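Local coordinates for protein-tyrosine-phosphatase PTP1 (Arabidopsis thaliana, PDB 6KRX) that hydrolyses phosphotyrosine on proteins, dephosphorylating and probably inhibiting the MAP kinase MPK6 and, together with MKP1, restraining plant defence responses, at residues 73-78 with 97-102; 195-200 with 207-212; 202-207 with 228-233. All coordinates share one frame; numbering follows the deposited sequence. Where two conformers were deposited one is given.

Contact 1: residues 73-78 with 97-102; sequences SELLLN and VPFDKN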
ATOM      1  N   SER A  73      23.836   5.291  -3.763  1.00 11.58           N
ATOM      2  CA  SER A  73      24.020   5.518  -5.222  1.00 11.92           C
ATOM      3  C   SER A  73      23.111   4.558  -6.004  1.00 10.77           C
ATOM      4  O   SER A  73      22.731   4.899  -7.122  1.00 12.90           O
ATOM      5  CB  SER A  73      25.478   5.379  -5.627  1.00 12.50           C
ATOM      6  OG  SER A  73      25.979   4.080  -5.351  1.00 11.42           O
ATOM      7  N   GLU A  74      22.797   3.391  -5.434  1.00 11.60           N
ATOM      8  CA  GLU A  74      21.872   2.442  -6.117  1.00 11.59           C
ATOM      9  C   GLU A  74      20.455   3.029  -6.131  1.00 14.40           C
ATOM     10  O   GLU A  74      19.735   2.792  -7.132  1.00 17.31           O
ATOM     11  CB  GLU A  74      21.905   1.066  -5.463  1.00 13.13           C
ATOM     12  CG  GLU A  74      23.242   0.369  -5.619  1.00 13.88           C
ATOM     13  CD  GLU A  74      23.291  -1.006  -4.979  1.00 16.84           C
ATOM     14  OE1 GLU A  74      23.523  -1.977  -5.711  1.00 18.07           O
ATOM     15  OE2 GLU A  74      23.090  -1.102  -3.765  1.00 17.45           O
ATOM     16  N   LEU A  75      20.052   3.759  -5.081  1.00 12.59           N
ATOM     17  CA  LEU A  75      18.755   4.490  -5.123  1.00 12.32           C
ATOM     18  C   LEU A  75      18.868   5.665  -6.094  1.00 13.37           C
ATOM     19  O   LEU A  75      18.076   5.747  -7.040  1.00 12.72           O
ATOM     20  CB  LEU A  75      18.397   5.005  -3.727  1.00 13.70           C
ATOM     21  CG  LEU A  75      17.171   5.917  -3.653  1.00 17.61           C
ATOM     22  CD1 LEU A  75      15.921   5.208  -4.137  1.00 16.84           C
ATOM     23  CD2 LEU A  75      16.969   6.450  -2.242  1.00 18.25           C
ATOM     24  N   LEU A  76      19.881   6.508  -5.891  1.00 13.35           N
ATOM     25  CA  LEU A  76      19.914   7.830  -6.558  1.00 14.02           C
ATOM     26  C   LEU A  76      20.132   7.673  -8.063  1.00 12.33           C
ATOM     27  O   LEU A  76      19.407   8.355  -8.839  1.00 14.14           O
ATOM     28  CB  LEU A  76      21.000   8.685  -5.892  1.00 15.53           C
ATOM     29  CG  LEU A  76      20.696   9.102  -4.449  1.00 16.86           C
ATOM     30  CD1 LEU A  76      21.834   9.932  -3.883  1.00 22.70           C
ATOM     31  CD2 LEU A  76      19.378   9.846  -4.347  1.00 20.24           C
ATOM     32  N   LEU A  77      21.044   6.793  -8.479  1.00 10.75           N
ATOM     33  CA  LEU A  77      21.371   6.678  -9.923  1.00 12.44           C
ATOM     34  C   LEU A  77      20.286   5.894 -10.675  1.00 13.49           C
ATOM     35  O   LEU A  77      20.320   5.915 -11.924  1.00 14.66           O
ATOM     36  CB  LEU A  77      22.746   6.019 -10.066  1.00 11.84           C
ATOM     37  CG  LEU A  77      23.907   6.839  -9.497  1.00 12.58           C
ATOM     38  CD1 LEU A  77      25.228   6.110  -9.700  1.00 13.33           C
ATOM     39  CD2 LEU A  77      23.953   8.227 -10.128  1.00 14.70           C
ATOM     40  N   ASN A  78      19.320   5.293  -9.960  1.00 12.67           N
ATOM     41  CA  ASN A  78      18.260   4.483 -10.623  1.00 13.77           C
ATOM     42  C   ASN A  78      16.889   5.145 -10.424  1.00 11.93           C
ATOM     43  O   ASN A  78      15.864   4.545 -10.814  1.00 12.70           O
ATOM     44  CB  ASN A  78      18.323   3.042 -10.133  1.00 14.47           C
ATOM     45  CG  ASN A  78      19.601   2.370 -10.587  1.00 16.00           C
ATOM     46  OD1 ASN A  78      19.836   2.263 -11.786  1.00 17.61           O
ATOM     47  ND2 ASN A  78      20.452   1.975  -9.650  1.00 16.02           N
ATOM     48  N   VAL A  97      11.901   7.863  -2.974  1.00 11.68           N
ATOM     49  CA  VAL A  97      11.537   8.136  -4.392  1.00 12.46           C
ATOM     50  C   VAL A  97      11.379   6.799  -5.091  1.00 10.56           C
ATOM     51  O   VAL A  97      12.051   5.831  -4.734  1.00 10.77           O
ATOM     52  CB  VAL A  97      12.609   9.015  -5.067  1.00 12.55           C
ATOM     53  CG1 VAL A  97      12.562  10.444  -4.535  1.00 15.67           C
ATOM     54  CG2 VAL A  97      14.008   8.444  -4.916  1.00 14.64           C
ATOM     55  N   PRO A  98      10.548   6.727  -6.149  1.00 10.49           N
ATOM     56  CA  PRO A  98      10.431   5.515  -6.952  1.00  9.41           C
ATOM     57  C   PRO A  98      11.612   5.343  -7.918  1.00  9.86           C
ATOM     58  O   PRO A  98      12.169   6.335  -8.407  1.00 10.74           O
ATOM     59  CB  PRO A  98       9.138   5.760  -7.736  1.00 10.07           C
ATOM     60  CG  PRO A  98       9.141   7.260  -7.939  1.00  9.78           C
ATOM     61  CD  PRO A  98       9.683   7.810  -6.638  1.00  9.29           C
ATOM     62  N   PHE A  99      11.975   4.087  -8.148  1.00  9.38           N
ATOM     63  CA  PHE A  99      12.901   3.699  -9.241  1.00  9.96           C
ATOM     64  C   PHE A  99      12.293   4.042 -10.598  1.00  9.82           C
ATOM     65  O   PHE A  99      11.086   3.892 -10.808  1.00 11.27           O
ATOM     66  CB  PHE A  99      13.161   2.199  -9.168  1.00 11.92           C
ATOM     67  CG  PHE A  99      13.738   1.756  -7.855  1.00 12.45           C
ATOM     68  CD1 PHE A  99      14.888   2.348  -7.363  1.00 16.06           C
ATOM     69  CD2 PHE A  99      13.125   0.756  -7.108  1.00 11.52           C
ATOM     70  CE1 PHE A  99      15.431   1.937  -6.158  1.00 17.37           C
ATOM     71  CE2 PHE A  99      13.690   0.330  -5.916  1.00 13.01           C
ATOM     72  CZ  PHE A  99      14.820   0.939  -5.432  1.00 16.33           C
ATOM     73  N   ASP A 100      13.145   4.445 -11.547  1.00 10.01           N
ATOM     74  CA  ASP A 100      12.695   4.666 -12.945  1.00 11.54           C
ATOM     75  C   ASP A 100      12.003   3.420 -13.534  1.00 11.82           C
ATOM     76  O   ASP A 100      11.057   3.586 -14.325  1.00 14.55           O
ATOM     77  CB  ASP A 100      13.896   5.092 -13.803  1.00 11.77           C
ATOM     78  CG  ASP A 100      14.494   6.428 -13.391  1.00 12.31           C
ATOM     79  OD1 ASP A 100      13.737   7.305 -12.910  1.00 11.91           O
ATOM     80  OD2 ASP A 100      15.728   6.591 -13.557  1.00 16.09           O
ATOM     81  N   LYS A 101      12.456   2.211 -13.188  1.00 11.63           N
ATOM     82  CA  LYS A 101      12.017   0.978 -13.878  1.00 12.27           C
ATOM     83  C   LYS A 101      10.542   0.659 -13.596  1.00 13.01           C
ATOM     84  O   LYS A 101       9.964  -0.069 -14.402  1.00 11.88           O
ATOM     85  CB  LYS A 101      12.903  -0.199 -13.446  1.00 15.46           C
ATOM     86  CG  LYS A 101      12.803  -0.547 -11.965  1.00 19.89           C
ATOM     87  CD  LYS A 101      13.727  -1.642 -11.487  1.00 25.11           C
ATOM     88  CE  LYS A 101      13.479  -2.013 -10.043  1.00 30.51           C
ATOM     89  NZ  LYS A 101      12.077  -2.447  -9.839  1.00 38.19           N
ATOM     90  N   ASN A 102       9.955   1.153 -12.490  1.00 11.39           N
ATOM     91  CA  ASN A 102       8.571   0.706 -12.167  1.00  9.88           C
ATOM     92  C   ASN A 102       7.760   1.861 -11.587  1.00  9.01           C
ATOM     93  O   ASN A 102       6.699   1.591 -10.975  1.00  9.56           O
ATOM     94  CB  ASN A 102       8.547  -0.481 -11.203  1.00 11.16           C
ATOM     95  CG  ASN A 102       9.066  -0.111  -9.835  1.00 10.69           C
ATOM     96  OD1 ASN A 102       9.932   0.762  -9.714  1.00 11.31           O
ATOM     97  ND2 ASN A 102       8.500  -0.720  -8.801  1.00 10.33           N
TER
HETATM   98  O   HOH W   1      15.143   1.972 -12.108  1.00 14.46           O
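Helix 72-76 meets the loop that leads into strand 103-105 where N78 and L75 come up against D100, F99 and V97. The polar half rests on one acceptor, N78 O. D100 N donates to it over 2.8 Å, nearly straight (169° at the hydrogen) and in the plane of the carbonyl. Water 1 donates to the same N78 O at 3.0 Å and accepts from K101 N, so two consecutive amides of the loop are tied to one carbonyl. F99 CA adds a CA-H...O contact to N78 O at 3.5 Å. The loop, with its Pro-Phe-Asp sequence, follows the Lys-Asn-Arg-Tyr motif of classical tyrosine phosphatases. N78 is itself fastened to the helix: its ND2 donates to E74 O at 2.7 Å, on a carbonyl lone pair and close to its own amide plane. The D100 carboxylate makes no bond to N78 O, both being acceptors; it turns to T80 OG1 and V81 N. The apolar half is made by L75, V97 and F99. With CG anti to the backbone N (chi1 173°), L75 sends CD1 between V97 CG2, 3.8 Å away, and F99 CE1, which it meets at 3.9 Å.

Contact 2: residues 195-200 with 207-212; sequences TKWIKT and LRNLEV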
ATOM      1  N   THR A 195     -18.128  12.387  -2.326  1.00 20.24           N
ATOM      2  CA  THR A 195     -18.277  11.330  -1.291  1.00 18.98           C
ATOM      3  C   THR A 195     -19.749  10.912  -1.244  1.00 20.77           C
ATOM      4  O   THR A 195     -20.567  11.783  -0.886  1.00 21.52           O
ATOM      5  CB  THR A 195     -17.811  11.834   0.079  1.00 22.01           C
ATOM      6  OG1 THR A 195     -16.442  12.231  -0.018  1.00 25.96           O
ATOM      7  CG2 THR A 195     -17.967  10.798   1.171  1.00 21.27           C
ATOM      8  N   LYS A 196     -20.054   9.658  -1.598  1.00 18.67           N
ATOM      9  CA  LYS A 196     -21.439   9.110  -1.553  1.00 19.82           C
ATOM     10  C   LYS A 196     -21.833   8.758  -0.117  1.00 20.70           C
ATOM     11  O   LYS A 196     -23.006   8.968   0.234  1.00 22.43           O
ATOM     12  CB  LYS A 196     -21.563   7.911  -2.495  1.00 25.04           C
ATOM     13  CG  LYS A 196     -21.549   8.281  -3.971  1.00 34.35           C
ATOM     14  CD  LYS A 196     -22.788   9.055  -4.401  1.00 43.85           C
ATOM     15  CE  LYS A 196     -22.558   9.966  -5.589  1.00 55.05           C
ATOM     16  NZ  LYS A 196     -23.595  11.022  -5.679  1.00 59.87           N
ATOM     17  N   TRP A 197     -20.898   8.246   0.686  1.00 15.73           N
ATOM     18  CA  TRP A 197     -21.189   7.983   2.115  1.00 14.80           C
ATOM     19  C   TRP A 197     -19.885   7.732   2.868  1.00 16.34           C
ATOM     20  O   TRP A 197     -18.861   7.436   2.220  1.00 15.05           O
ATOM     21  CB  TRP A 197     -22.164   6.817   2.325  1.00 17.02           C
ATOM     22  CG  TRP A 197     -21.894   5.517   1.626  1.00 17.95           C
ATOM     23  CD1 TRP A 197     -22.673   4.964   0.648  1.00 20.74           C
ATOM     24  CD2 TRP A 197     -20.898   4.526   1.938  1.00 18.94           C
ATOM     25  NE1 TRP A 197     -22.207   3.730   0.296  1.00 22.14           N
ATOM     26  CE2 TRP A 197     -21.112   3.436   1.061  1.00 22.18           C
ATOM     27  CE3 TRP A 197     -19.821   4.463   2.825  1.00 20.94           C
ATOM     28  CZ2 TRP A 197     -20.304   2.302   1.063  1.00 21.71           C
ATOM     29  CZ3 TRP A 197     -19.019   3.340   2.826  1.00 21.52           C
ATOM     30  CH2 TRP A 197     -19.255   2.282   1.949  1.00 21.95           C
ATOM     31  N   ILE A 198     -19.964   7.864   4.186  1.00 14.30           N
ATOM     32  CA  ILE A 198     -18.836   7.556   5.104  1.00 14.23           C
ATOM     33  C   ILE A 198     -19.380   6.604   6.162  1.00 16.29           C
ATOM     34  O   ILE A 198     -20.417   6.936   6.750  1.00 16.44           O
ATOM     35  CB  ILE A 198     -18.276   8.832   5.743  1.00 17.73           C
ATOM     36  CG1 ILE A 198     -17.972   9.909   4.696  1.00 20.92           C
ATOM     37  CG2 ILE A 198     -17.068   8.497   6.611  1.00 19.46           C
ATOM     38  CD1 ILE A 198     -17.678  11.277   5.280  1.00 24.14           C
ATOM     39  N   LYS A 199     -18.692   5.484   6.390  1.00 14.64           N
ATOM     40  CA  LYS A 199     -19.078   4.532   7.468  1.00 17.20           C
ATOM     41  C   LYS A 199     -17.822   4.255   8.290  1.00 19.96           C
ATOM     42  O   LYS A 199     -16.735   4.339   7.722  1.00 20.09           O
ATOM     43  CB  LYS A 199     -19.650   3.228   6.907  1.00 20.57           C
ATOM     44  CG  LYS A 199     -20.869   3.367   6.004  1.00 26.20           C
ATOM     45  CD  LYS A 199     -21.177   2.097   5.225  1.00 34.13           C
ATOM     46  CE  LYS A 199     -22.602   2.033   4.717  1.00 44.21           C
ATOM     47  NZ  LYS A 199     -22.857   0.782   3.963  1.00 48.11           N
ATOM     48  N   THR A 200     -17.976   4.024   9.591  1.00 17.53           N
ATOM     49  CA  THR A 200     -16.823   3.618  10.429  1.00 16.74           C
ATOM     50  C   THR A 200     -17.045   2.165  10.850  1.00 18.52           C
ATOM     51  O   THR A 200     -18.166   1.662  10.666  1.00 23.80           O
ATOM     52  CB  THR A 200     -16.642   4.570  11.616  1.00 19.44           C
ATOM     53  OG1 THR A 200     -17.805   4.442  12.433  1.00 25.23           O
ATOM     54  CG2 THR A 200     -16.437   6.010  11.194  1.00 20.06           C
ATOM     55  N   LEU A 207     -14.541   4.057   6.239  1.00 12.46           N
ATOM     56  CA  LEU A 207     -14.811   3.622   4.844  1.00 13.08           C
ATOM     57  C   LEU A 207     -15.497   4.769   4.113  1.00 15.05           C
ATOM     58  O   LEU A 207     -16.539   5.211   4.595  1.00 15.06           O
ATOM     59  CB  LEU A 207     -15.698   2.381   4.865  1.00 14.39           C
ATOM     60  CG  LEU A 207     -15.237   1.277   5.817  1.00 19.02           C
ATOM     61  CD1 LEU A 207     -16.252   0.148   5.867  1.00 19.43           C
ATOM     62  CD2 LEU A 207     -13.873   0.759   5.411  1.00 19.32           C
ATOM     63  N   ARG A 208     -14.908   5.248   3.020  1.00 12.84           N
ATOM     64  CA  ARG A 208     -15.593   6.309   2.228  1.00 14.29           C
ATOM     65  C   ARG A 208     -15.872   5.765   0.830  1.00 17.40           C
ATOM     66  O   ARG A 208     -14.937   5.264   0.199  1.00 16.19           O
ATOM     67  CB  ARG A 208     -14.732   7.573   2.169  1.00 15.87           C
ATOM     68  CG  ARG A 208     -14.557   8.288   3.500  1.00 17.39           C
ATOM     69  CD  ARG A 208     -13.489   9.364   3.374  1.00 18.41           C
ATOM     70  NE  ARG A 208     -13.423  10.292   4.502  1.00 21.32           N
ATOM     71  CZ  ARG A 208     -12.689  10.150   5.611  1.00 24.55           C
ATOM     72  NH1 ARG A 208     -11.918   9.090   5.820  1.00 23.59           N
ATOM     73  NH2 ARG A 208     -12.722  11.106   6.526  1.00 30.36           N
ATOM     74  N   ASN A 209     -17.129   5.857   0.387  1.00 14.81           N
ATOM     75  CA  ASN A 209     -17.511   5.504  -1.003  1.00 15.64           C
ATOM     76  C   ASN A 209     -17.288   6.758  -1.852  1.00 15.20           C
ATOM     77  O   ASN A 209     -18.056   7.714  -1.693  1.00 17.00           O
ATOM     78  CB  ASN A 209     -18.937   4.943  -1.017  1.00 16.70           C
ATOM     79  CG  ASN A 209     -19.468   4.585  -2.388  1.00 18.40           C
ATOM     80  OD1 ASN A 209     -18.830   4.854  -3.397  1.00 18.40           O
ATOM     81  ND2 ASN A 209     -20.656   3.991  -2.434  1.00 18.24           N
ATOM     82  N   LEU A 210     -16.239   6.752  -2.682  1.00 13.15           N
ATOM     83  CA  LEU A 210     -15.854   7.951  -3.470  1.00 15.96           C
ATOM     84  C   LEU A 210     -16.201   7.741  -4.943  1.00 15.36           C
ATOM     85  O   LEU A 210     -16.119   6.603  -5.436  1.00 17.53           O
ATOM     86  CB  LEU A 210     -14.358   8.236  -3.321  1.00 14.93           C
ATOM     87  CG  LEU A 210     -13.879   8.520  -1.902  1.00 16.86           C
ATOM     88  CD1 LEU A 210     -12.398   8.859  -1.907  1.00 16.20           C
ATOM     89  CD2 LEU A 210     -14.673   9.659  -1.271  1.00 17.51           C
ATOM     90  N   GLU A 211     -16.594   8.836  -5.593  1.00 20.95           N
ATOM     91  CA  GLU A 211     -16.798   8.844  -7.059  1.00 20.65           C
ATOM     92  C   GLU A 211     -15.920   9.944  -7.639  1.00 15.96           C
ATOM     93  O   GLU A 211     -15.923  11.064  -7.121  1.00 18.93           O
ATOM     94  CB  GLU A 211     -18.275   9.027  -7.411  1.00 23.24           C
ATOM     95  CG  GLU A 211     -19.079   7.777  -7.107  1.00 29.46           C
ATOM     96  CD  GLU A 211     -20.530   7.796  -7.547  1.00 35.55           C
ATOM     97  OE1 GLU A 211     -20.926   8.747  -8.260  1.00 31.96           O
ATOM     98  OE2 GLU A 211     -21.259   6.858  -7.165  1.00 45.90           O
ATOM     99  N   VAL A 212     -15.181   9.594  -8.678  1.00 19.75           N
ATOM    100  CA  VAL A 212     -14.277  10.570  -9.328  1.00 19.18           C
ATOM    101  C   VAL A 212     -14.639  10.574 -10.817  1.00 22.93           C
ATOM    102  O   VAL A 212     -14.960   9.498 -11.383  1.00 20.68           O
ATOM    103  CB  VAL A 212     -12.797  10.233  -9.049  1.00 23.20           C
ATOM    104  CG1 VAL A 212     -12.352   8.947  -9.728  1.00 23.31           C
ATOM    105  CG2 VAL A 212     -11.883  11.379  -9.420  1.00 29.45           C
TER
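Strands 195-200 and 207-212 run antiparallel at 177°, their axes 4.7 Å apart, and illustrate how a hairpin absorbs an extra residue. K199 and L207 form a regular hydrogen-bonded pair, L207 N to K199 O spanning 2.7 Å. Farther along, K196 and W197 face N209, a beta bulge: K196 N donates to N209 O at 2.8 Å, while N209 N donates to W197 O at 3.0 Å. The bulge turns the CB of K196 toward the partner strand, where its chain crosses E211 with CE 3.4 Å from OE1; the ammonium stays beyond salt-bridge range.

With CG between its backbone N and carbonyl carbon (chi1 50°), W197 lays one face of its indole against N209. The CB of N209 sits 3.5 Å from the centroid of the six-membered ring, a CH-pi contact, and K199 CE covers the opposite face. The N209 amide stands 82° to the ring, its ND2 beside W197 NE1 without bonding, since both are donors. With an alanine in place of the W197 indole, N209 CB and the K199 chain would probably lose the flat surface both rest on. On the other face of the sheet, I198 CG1 packs alongside R208 CG at 4.0 Å, and T195 beside L210. Strand 222-228 flanks strand 206-214 on its far side, bonding R208 to H226, and helix 145-155 packs W149 on L210 and I153 on V212.

Contact 3: residues 202-207 with 228-233; sequences DTSLML and QYPEWP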
ATOM      1  N   ASP A 202     -16.063  -0.994  14.014  1.00 15.44           N
ATOM      2  CA  ASP A 202     -15.701  -1.177  15.442  1.00 17.48           C
ATOM      3  C   ASP A 202     -14.181  -1.215  15.605  1.00 16.86           C
ATOM      4  O   ASP A 202     -13.703  -0.957  16.723  1.00 19.60           O
ATOM      5  CB  ASP A 202     -16.317  -2.463  15.983  1.00 20.67           C
ATOM      6  CG  ASP A 202     -17.771  -2.304  16.354  1.00 28.50           C
ATOM      7  OD1 ASP A 202     -18.284  -1.157  16.293  1.00 24.78           O
ATOM      8  OD2 ASP A 202     -18.372  -3.326  16.686  1.00 30.28           O
ATOM      9  N   THR A 203     -13.450  -1.451  14.513  1.00 16.34           N
ATOM     10  CA  THR A 203     -11.971  -1.569  14.602  1.00 16.12           C
ATOM     11  C   THR A 203     -11.287  -0.242  14.251  1.00 14.32           C
ATOM     12  O   THR A 203     -10.053  -0.224  14.107  1.00 14.23           O
ATOM     13  CB  THR A 203     -11.499  -2.728  13.718  1.00 16.82           C
ATOM     14  OG1 THR A 203     -11.953  -2.466  12.388  1.00 16.70           O
ATOM     15  CG2 THR A 203     -12.031  -4.063  14.193  1.00 19.28           C
ATOM     16  N   SER A 204     -12.069   0.833  14.108  0.50 13.53           N
ATOM     17  CA  SER A 204     -11.552   2.215  13.913  0.50 14.20           C
ATOM     18  C   SER A 204     -11.301   2.505  12.428  0.50 13.26           C
ATOM     19  O   SER A 204     -10.786   3.602  12.143  0.50 19.08           O
ATOM     20  CB  SER A 204     -10.304   2.480  14.722  0.50 15.81           C
ATOM     21  OG  SER A 204      -9.130   2.196  13.967  0.50 17.71           O
ATOM     22  N   LEU A 205     -11.666   1.599  11.517  1.00 11.77           N
ATOM     23  CA  LEU A 205     -11.496   1.928  10.072  1.00 12.43           C
ATOM     24  C   LEU A 205     -12.542   2.972   9.684  1.00 13.04           C
ATOM     25  O   LEU A 205     -13.669   2.952  10.234  1.00 13.01           O
ATOM     26  CB  LEU A 205     -11.647   0.696   9.182  1.00 11.17           C
ATOM     27  CG  LEU A 205     -10.662  -0.436   9.454  1.00 11.17           C
ATOM     28  CD1 LEU A 205     -10.986  -1.629   8.565  1.00 13.42           C
ATOM     29  CD2 LEU A 205      -9.236   0.043   9.255  1.00 11.40           C
ATOM     30  N   MET A 206     -12.167   3.865   8.771  0.60 13.16           N
ATOM     31  CA  MET A 206     -13.168   4.752   8.133  0.60 15.31           C
ATOM     32  C   MET A 206     -13.313   4.352   6.667  0.60 14.53           C
ATOM     33  O   MET A 206     -12.282   4.271   5.981  0.60 13.61           O
ATOM     34  CB  MET A 206     -12.739   6.211   8.240  0.60 17.59           C
ATOM     35  CG  MET A 206     -12.600   6.682   9.664  0.60 25.99           C
ATOM     36  SD  MET A 206     -12.225   8.444   9.688  0.60 40.95           S
ATOM     37  CE  MET A 206     -13.599   9.052   8.707  0.60 25.19           C
ATOM     38  N   LEU A 207     -14.541   4.057   6.239  1.00 12.46           N
ATOM     39  CA  LEU A 207     -14.811   3.622   4.844  1.00 13.08           C
ATOM     40  C   LEU A 207     -15.497   4.769   4.113  1.00 15.05           C
ATOM     41  O   LEU A 207     -16.539   5.211   4.595  1.00 15.06           O
ATOM     42  CB  LEU A 207     -15.698   2.381   4.865  1.00 14.39           C
ATOM     43  CG  LEU A 207     -15.237   1.277   5.817  1.00 19.02           C
ATOM     44  CD1 LEU A 207     -16.252   0.148   5.867  1.00 19.43           C
ATOM     45  CD2 LEU A 207     -13.873   0.759   5.411  1.00 19.32           C
ATOM     46  N   GLN A 228      -9.438   4.192   5.442  1.00 10.04           N
ATOM     47  CA  GLN A 228      -8.449   4.911   6.265  1.00  9.36           C
ATOM     48  C   GLN A 228      -8.361   4.220   7.625  1.00 10.14           C
ATOM     49  O   GLN A 228      -9.402   3.945   8.253  1.00 11.22           O
ATOM     50  CB  GLN A 228      -8.803   6.391   6.431  1.00 10.16           C
ATOM     51  CG  GLN A 228      -7.740   7.132   7.234  1.00 10.35           C
ATOM     52  CD  GLN A 228      -8.058   8.574   7.555  1.00 15.34           C
ATOM     53  OE1 GLN A 228      -9.199   9.033   7.451  1.00 16.73           O
ATOM     54  NE2 GLN A 228      -7.031   9.299   7.965  1.00 13.27           N
ATOM     55  N   TYR A 229      -7.131   3.951   8.053  1.00  8.47           N
ATOM     56  CA  TYR A 229      -6.854   3.386   9.391  1.00  9.22           C
ATOM     57  C   TYR A 229      -6.010   4.387  10.164  1.00  9.55           C
ATOM     58  O   TYR A 229      -4.852   4.589   9.831  1.00  9.36           O
ATOM     59  CB  TYR A 229      -6.109   2.068   9.255  1.00  9.58           C
ATOM     60  CG  TYR A 229      -5.779   1.403  10.554  1.00 10.52           C
ATOM     61  CD1 TYR A 229      -6.632   1.445  11.643  1.00 11.06           C
ATOM     62  CD2 TYR A 229      -4.625   0.651  10.664  1.00 10.71           C
ATOM     63  CE1 TYR A 229      -6.321   0.798  12.828  1.00 11.48           C
ATOM     64  CE2 TYR A 229      -4.311  -0.013  11.831  1.00 12.21           C
ATOM     65  CZ  TYR A 229      -5.156   0.063  12.921  1.00 12.29           C
ATOM     66  OH  TYR A 229      -4.834  -0.614  14.062  1.00 15.95           O
ATOM     67  N   PRO A 230      -6.615   5.139  11.110  1.00 10.15           N
ATOM     68  CA  PRO A 230      -5.923   6.220  11.812  1.00 10.89           C
ATOM     69  C   PRO A 230      -5.197   5.827  13.103  1.00 12.72           C
ATOM     70  O   PRO A 230      -4.685   6.722  13.772  1.00 13.05           O
ATOM     71  CB  PRO A 230      -7.089   7.154  12.163  1.00 11.62           C
ATOM     72  CG  PRO A 230      -8.217   6.198  12.449  1.00 12.91           C
ATOM     73  CD  PRO A 230      -8.041   5.067  11.455  1.00 12.65           C
ATOM     74  N   GLU A 231      -5.095   4.523  13.385  1.00 11.90           N
ATOM     75  CA  GLU A 231      -4.471   4.067  14.655  1.00 13.22           C
ATOM     76  C   GLU A 231      -3.214   3.242  14.372  1.00 11.75           C
ATOM     77  O   GLU A 231      -2.920   2.318  15.161  1.00 16.37           O
ATOM     78  CB  GLU A 231      -5.521   3.332  15.488  1.00 14.93           C
ATOM     79  CG  GLU A 231      -6.746   4.181  15.798  1.00 14.60           C
ATOM     80  CD  GLU A 231      -6.488   5.476  16.567  1.00 18.07           C
ATOM     81  OE1 GLU A 231      -7.108   6.506  16.224  1.00 18.44           O
ATOM     82  OE2 GLU A 231      -5.653   5.463  17.492  1.00 20.84           O
ATOM     83  N   TRP A 232      -2.492   3.568  13.299  1.00 11.11           N
ATOM     84  CA  TRP A 232      -1.176   2.936  13.009  1.00 12.64           C
ATOM     85  C   TRP A 232      -0.095   4.008  13.058  1.00 13.12           C
ATOM     86  O   TRP A 232       0.078   4.773  12.112  1.00 11.78           O
ATOM     87  CB  TRP A 232      -1.176   2.240  11.648  1.00 11.14           C
ATOM     88  CG  TRP A 232      -0.018   1.312  11.429  1.00 10.08           C
ATOM     89  CD1 TRP A 232       1.193   1.302  12.064  1.00 11.66           C
ATOM     90  CD2 TRP A 232       0.024   0.235  10.485  1.00 10.06           C
ATOM     91  NE1 TRP A 232       1.977   0.288  11.582  1.00 11.11           N
ATOM     92  CE2 TRP A 232       1.289  -0.379  10.607  1.00 10.69           C
ATOM     93  CE3 TRP A 232      -0.873  -0.265   9.538  1.00 11.62           C
ATOM     94  CZ2 TRP A 232       1.665  -1.465   9.822  1.00 11.47           C
ATOM     95  CZ3 TRP A 232      -0.497  -1.336   8.763  1.00 11.28           C
ATOM     96  CH2 TRP A 232       0.751  -1.939   8.916  1.00 11.08           C
ATOM     97  N   PRO A 233       0.621   4.143  14.185  1.00 13.75           N
ATOM     98  CA  PRO A 233       1.618   5.209  14.302  1.00 15.03           C
ATOM     99  C   PRO A 233       2.809   5.086  13.334  1.00 15.22           C
ATOM    100  O   PRO A 233       3.253   3.975  13.037  1.00 12.41           O
ATOM    101  CB  PRO A 233       2.072   5.126  15.765  1.00 14.81           C
ATOM    102  CG  PRO A 233       1.645   3.769  16.253  1.00 18.93           C
ATOM    103  CD  PRO A 233       0.441   3.372  15.425  1.00 14.52           C
TER
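Two torsions bring L205 and Y229 together: Y229 holds CG anti to its backbone N (chi1 -180°), while L205 places CG anti to its carbonyl carbon (chi1 -60°). With these torsions the side chains cross at a slant, L205 CD2 lying 3.7 Å from Y229 CB and nearly as close to CD1 of the ring. S204, whose backbone lies in the left-handed region, approaches from another side. It is modelled in two conformers; in one of them OG comes to the ring edge, 3.3 Å from Y229 CE1, so this contact is tentative. One face of the same ring carries the backbone N of E231, offset toward the rim. The carbonyl of S204 comes against P230, its O lying 3.2 Å from CD of the proline.

Where the segments become regular, M206 and Q228 make an antiparallel hydrogen-bonded pair. M206 N donates to Q228 O at 2.8 Å with an angle of 172° at the hydrogen, and Q228 N returns the bond to M206 O at 2.9 Å. The extended Q228 chain carries its amide to R208 NH1 and T164 O, which satisfy its two ends.

Residues 228-233 run from the end of strand 222-228 into the WPD loop, the mobile element of classical tyrosine phosphatases, W232 and P233 being its Trp and Pro and D234, inferred to bind substrate, completing the motif. R165 grips E231 by a salt bridge and P230 O by a hydrogen bond, and W232 O accepts from R271 of the phosphate-binding loop. The chemistry thus changes along the segment: paired backbone bonds fix the entry at Q228, whereas toward 202-207 Y229 offers an apolar contact to L205, and P230 lies against S204 O. This is consistent with a firmly held base from which the loop can move.

Overall arrangement
Contact 1 comes first along the chain and is closed before the others open; contacts 2 and 3 then cross, their segments alternating and sharing L207. In space the same division holds. The centre of contact 1 lies about 35 Å from that of contact 2 and 32 Å from that of contact 3, on the opposite side of the chain's centre. Contacts 2 and 3 have centres about 14 Å apart, both use strand 206-214 of the mixed central sheet, and they touch where R208 meets Q228 and T200 packs on L205. The hairpin of strands 191-200 and 206-214 is thus joined to the base of the WPD loop, while contact 1 joins helix 72-76 to the loop before strand 103-105.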